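Local structure of FYVE, RhoGEF and PH domain-containing protein 5 (3MPX) at residues L263-D268 and D326-C331; S295-E300 and C314-A319. The protein activates the small GTPase CDC42 by exchanging its bound GDP for GTP, here modelled through its DH and first PH domains. One frame throughout, in Å; residues are numbered along the deposited sequence.

Both contacts belong to the first PH domain of the protein, and their centres lie about 15 Å apart. Contact 1 is core: three of its four touching residues are buried, and it joins the inside of the sheet to the C-terminal helix through a tryptophan and two leucines. Contact 2 is a surface contact, where a loop meets strand 314-318 through a proline and two selenomethionines. Both reach the same sheet, and neither has a hydrogen bond across its segments. They touch each other. L263 and L317 meet in the core, while on the outer side R296 forms a salt bridge with D326 and a cation-pi contact with Y329.

Contact 1: L263-D268 and D326-C331; sequences LFLMND and DEWYGC
Strand 263-266 and helix 326-331 run at 29° to each other, with axes 11.4 Å apart at their closest, so side chains must span the gap. W328 does most of this. Its CG lies anti to the carbonyl carbon (chi1 -81°), and the six-membered end of the indole extends to the strand. CH2 of W328 lies 3.7 Å from CB of L263 and 3.6 Å from the backbone O of L263. CD1 of L263 rides above one face of the ring, off-centre. L265 meets the rim of the indole roughly in plane, with its CB 4.0 Å from CZ3 of W328. Three residues further along the helix, C331 meets the other end of L265, CB to CD2 at 4.3 Å. With an alanine here instead of W328, a gap would probably open between helix and strand, and L263 and L265 would lose the indole they pack on. This is the usual PH-domain arrangement, in which the C-terminal helix closes one end of the barrel-like sheet. Strand 257-266 lies between strands 244-254 and 269-275. L263 also packs on L250 and Y272, and W328 on K246, while F264 starts away from the helix and packs on I227 of helix 218-230.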
# COMPACT_ATOMS: atom_id res chain seq x y z
N LEU A 263 7.66 15.27 -9.11
CA LEU A 263 8.46 14.79 -7.97
C LEU A 263 7.70 14.18 -6.79
O LEU A 263 6.91 14.88 -6.15
CB LEU A 263 9.30 15.96 -7.38
CG LEU A 263 10.27 16.77 -8.24
CD1 LEU A 263 11.18 17.56 -7.37
CD2 LEU A 263 11.12 15.89 -9.15
N PHE A 264 8.04 12.92 -6.40
CA PHE A 264 7.48 12.29 -5.20
C PHE A 264 8.58 12.23 -4.12
O PHE A 264 9.48 11.39 -4.20
CB PHE A 264 6.93 10.90 -5.48
CG PHE A 264 5.77 10.82 -6.44
CD1 PHE A 264 4.47 11.02 -6.00
CD2 PHE A 264 5.98 10.52 -7.78
CE1 PHE A 264 3.39 10.90 -6.88
CE2 PHE A 264 4.89 10.42 -8.67
CZ PHE A 264 3.61 10.61 -8.21
N LEU A 265 8.55 13.16 -3.14
CA LEU A 265 9.54 13.24 -2.06
C LEU A 265 9.13 12.45 -0.79
O LEU A 265 8.15 12.77 -0.12
CB LEU A 265 9.91 14.71 -1.71
CG LEU A 265 10.60 14.98 -0.35
CD1 LEU A 265 12.08 14.74 -0.40
CD2 LEU A 265 10.34 16.38 0.13
N MSE A 266 9.94 11.44 -0.47
CA MSE A 266 9.83 10.61 0.72
C MSE A 266 11.02 10.96 1.61
O MSE A 266 11.99 11.55 1.13
CB MSE A 266 9.92 9.12 0.36
CG MSE A 266 8.59 8.42 0.38
SE MSE A 266 7.72 8.48 -1.34
CE MSE A 266 8.85 7.26 -2.38
N ASN A 267 10.96 10.55 2.89
CA ASN A 267 12.07 10.75 3.83
C ASN A 267 13.23 9.83 3.43
O ASN A 267 14.40 10.14 3.66
CB ASN A 267 11.60 10.45 5.27
CG ASN A 267 10.88 9.13 5.47
OD1 ASN A 267 11.01 8.16 4.71
ND2 ASN A 267 10.13 9.07 6.57
N ASP A 268 12.87 8.73 2.79
CA ASP A 268 13.76 7.68 2.35
C ASP A 268 14.44 8.06 1.03
O ASP A 268 15.63 8.38 1.02
CB ASP A 268 12.91 6.39 2.21
CG ASP A 268 13.68 5.09 2.05
OD1 ASP A 268 13.63 4.25 2.98
OD2 ASP A 268 14.24 4.87 0.95
N ASP A 326 10.69 28.00 -2.54
CA ASP A 326 11.00 27.99 -1.11
C ASP A 326 10.12 27.01 -0.33
O ASP A 326 10.51 26.63 0.78
CB ASP A 326 10.93 29.42 -0.54
CG ASP A 326 12.05 30.33 -1.02
OD1 ASP A 326 12.93 29.84 -1.76
OD2 ASP A 326 12.03 31.53 -0.66
N GLU A 327 8.97 26.57 -0.91
CA GLU A 327 8.10 25.57 -0.29
C GLU A 327 8.86 24.24 -0.31
O GLU A 327 9.04 23.62 0.74
CB GLU A 327 6.76 25.44 -1.05
N TRP A 328 9.38 23.86 -1.50
CA TRP A 328 10.19 22.66 -1.72
C TRP A 328 11.50 22.74 -0.95
O TRP A 328 11.92 21.73 -0.38
CB TRP A 328 10.47 22.47 -3.22
CG TRP A 328 9.33 21.82 -3.96
CD1 TRP A 328 8.37 22.44 -4.70
CD2 TRP A 328 9.04 20.41 -4.02
NE1 TRP A 328 7.50 21.52 -5.22
CE2 TRP A 328 7.88 20.26 -4.82
CE3 TRP A 328 9.65 19.26 -3.48
CZ2 TRP A 328 7.32 19.01 -5.09
CZ3 TRP A 328 9.09 18.02 -3.75
CH2 TRP A 328 7.94 17.90 -4.55
N TYR A 329 12.15 23.93 -0.92
CA TYR A 329 13.44 24.09 -0.25
C TYR A 329 13.37 23.69 1.23
O TYR A 329 14.16 22.84 1.65
CB TYR A 329 14.03 25.50 -0.43
CG TYR A 329 15.39 25.65 0.23
CD1 TYR A 329 16.54 25.16 -0.38
CD2 TYR A 329 15.52 26.23 1.49
CE1 TYR A 329 17.79 25.26 0.24
CE2 TYR A 329 16.76 26.33 2.12
CZ TYR A 329 17.89 25.85 1.49
OH TYR A 329 19.11 25.95 2.12
N GLY A 330 12.40 24.25 1.96
CA GLY A 330 12.15 23.97 3.37
C GLY A 330 11.78 22.53 3.65
O GLY A 330 12.16 21.98 4.69
N CYS A 331 11.06 21.90 2.71
CA CYS A 331 10.65 20.50 2.83
C CYS A 331 11.83 19.57 2.53
O CYS A 331 12.08 18.66 3.32
CB CYS A 331 9.44 20.20 1.95
SG CYS A 331 7.91 21.01 2.50

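Contact 2: S295-E300 and C314-A319; sequences SRPVME and CLMLSA
P297 and M299 of the loop both meet the side chain of M316 on strand 314-318. No hydrogen bond joins the two segments, and the nearest pair of CA atoms, P297 and M316, is 9.6 Å apart. The contact is therefore made by the outer parts of the side chains. Both methionines are selenomethionines, with selenium in place of sulfur. M316 has its CG anti to the backbone N (chi1 -162°) and then bends at chi2 and chi3. This brings its selenium and its methyl group to the loop. CE of M316 lies 4.1 Å from CG of P297, and SE of M316 is 4.2 Å from the same CG. M299 has its CG flanked by the backbone N and the carbonyl carbon (chi1 42°). Its side chain is extended at chi2 and bends at chi3. The SE atoms of M299 and M316 are 4.0 Å apart, and the two side chains run alongside in opposite senses. P297 likewise passes alongside M316. All of this is apolar packing at the surface. M299 is exposed and also touches a crystal neighbour, so its conformation may partly reflect the lattice. In the chain the loop connects strands 281-288 and 305-309. P297 packs on K307 and M316 on A305, both of edge strand 305-309. On the other side of strand 314-318, L315 and L317, both buried, touch Y272 in the barrel core.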
# COMPACT_ATOMS: atom_id res chain seq x y z
N SER A 295 20.60 23.44 -3.05
CA SER A 295 20.97 24.85 -3.20
C SER A 295 19.90 25.70 -3.93
O SER A 295 19.08 25.17 -4.69
CB SER A 295 22.30 24.97 -3.94
N ARG A 296 19.92 27.02 -3.69
CA ARG A 296 19.01 27.96 -4.36
C ARG A 296 19.88 28.94 -5.21
O ARG A 296 20.12 30.07 -4.76
CB ARG A 296 18.12 28.70 -3.35
CG ARG A 296 16.97 27.87 -2.82
CD ARG A 296 16.06 28.64 -1.86
NE ARG A 296 16.72 28.98 -0.60
CZ ARG A 296 16.09 29.39 0.49
NH1 ARG A 296 14.77 29.48 0.51
NH2 ARG A 296 16.78 29.67 1.60
N PRO A 297 20.38 28.52 -6.41
CA PRO A 297 21.23 29.42 -7.20
C PRO A 297 20.51 30.66 -7.72
O PRO A 297 19.28 30.74 -7.68
CB PRO A 297 21.71 28.54 -8.35
CG PRO A 297 20.65 27.51 -8.51
CD PRO A 297 20.21 27.22 -7.11
N VAL A 298 21.30 31.66 -8.15
CA VAL A 298 20.74 32.88 -8.73
C VAL A 298 21.19 32.92 -10.20
O VAL A 298 22.38 32.97 -10.49
CB VAL A 298 21.07 34.17 -7.94
CG1 VAL A 298 20.41 35.39 -8.58
CG2 VAL A 298 20.67 34.05 -6.48
N MSE A 299 20.23 32.80 -11.10
CA MSE A 299 20.46 32.79 -12.54
C MSE A 299 19.27 33.41 -13.26
O MSE A 299 18.14 33.02 -13.01
CB MSE A 299 20.81 31.38 -13.05
CG MSE A 299 19.96 30.26 -12.45
SE MSE A 299 20.85 28.50 -12.44
CE MSE A 299 21.06 28.22 -14.37
N GLU A 300 19.54 34.39 -14.12
CA GLU A 300 18.56 35.18 -14.89
C GLU A 300 17.55 34.35 -15.70
O GLU A 300 16.35 34.42 -15.41
CB GLU A 300 19.28 36.16 -15.83
CG GLU A 300 20.02 37.26 -15.09
CD GLU A 300 21.27 37.77 -15.75
OE1 GLU A 300 21.36 37.71 -17.00
OE2 GLU A 300 22.16 38.27 -15.02
N CYS A 314 22.40 15.15 -9.62
CA CYS A 314 22.20 16.61 -9.55
C CYS A 314 21.07 17.06 -10.50
O CYS A 314 21.11 16.77 -11.70
CB CYS A 314 23.51 17.36 -9.84
SG CYS A 314 23.29 19.12 -10.22
N LEU A 315 20.07 17.81 -9.97
CA LEU A 315 18.94 18.26 -10.79
C LEU A 315 18.83 19.78 -10.86
O LEU A 315 18.88 20.45 -9.82
CB LEU A 315 17.59 17.68 -10.29
CG LEU A 315 17.58 16.29 -9.64
CD1 LEU A 315 16.45 16.17 -8.65
CD2 LEU A 315 17.52 15.18 -10.68
N MSE A 316 18.68 20.32 -12.09
CA MSE A 316 18.48 21.76 -12.28
C MSE A 316 17.02 21.94 -12.58
O MSE A 316 16.55 21.64 -13.68
CB MSE A 316 19.41 22.37 -13.36
CG MSE A 316 19.54 23.91 -13.29
SE MSE A 316 20.02 24.70 -11.51
CE MSE A 316 18.27 25.20 -10.95
N LEU A 317 16.28 22.32 -11.55
CA LEU A 317 14.83 22.49 -11.64
C LEU A 317 14.41 23.92 -11.42
O LEU A 317 15.02 24.64 -10.63
CB LEU A 317 14.08 21.56 -10.66
CG LEU A 317 14.54 20.10 -10.57
CD1 LEU A 317 13.84 19.39 -9.44
CD2 LEU A 317 14.34 19.36 -11.89
N SER A 318 13.36 24.32 -12.15
CA SER A 318 12.77 25.64 -12.04
C SER A 318 11.35 25.53 -11.55
O SER A 318 10.57 24.70 -12.04
CB SER A 318 12.80 26.38 -13.37
OG SER A 318 12.34 27.70 -13.14
N ALA A 319 11.03 26.37 -10.56
CA ALA A 319 9.70 26.49 -9.99
C ALA A 319 8.99 27.59 -10.78
O ALA A 319 9.61 28.19 -11.66
CB ALA A 319 9.80 26.87 -8.52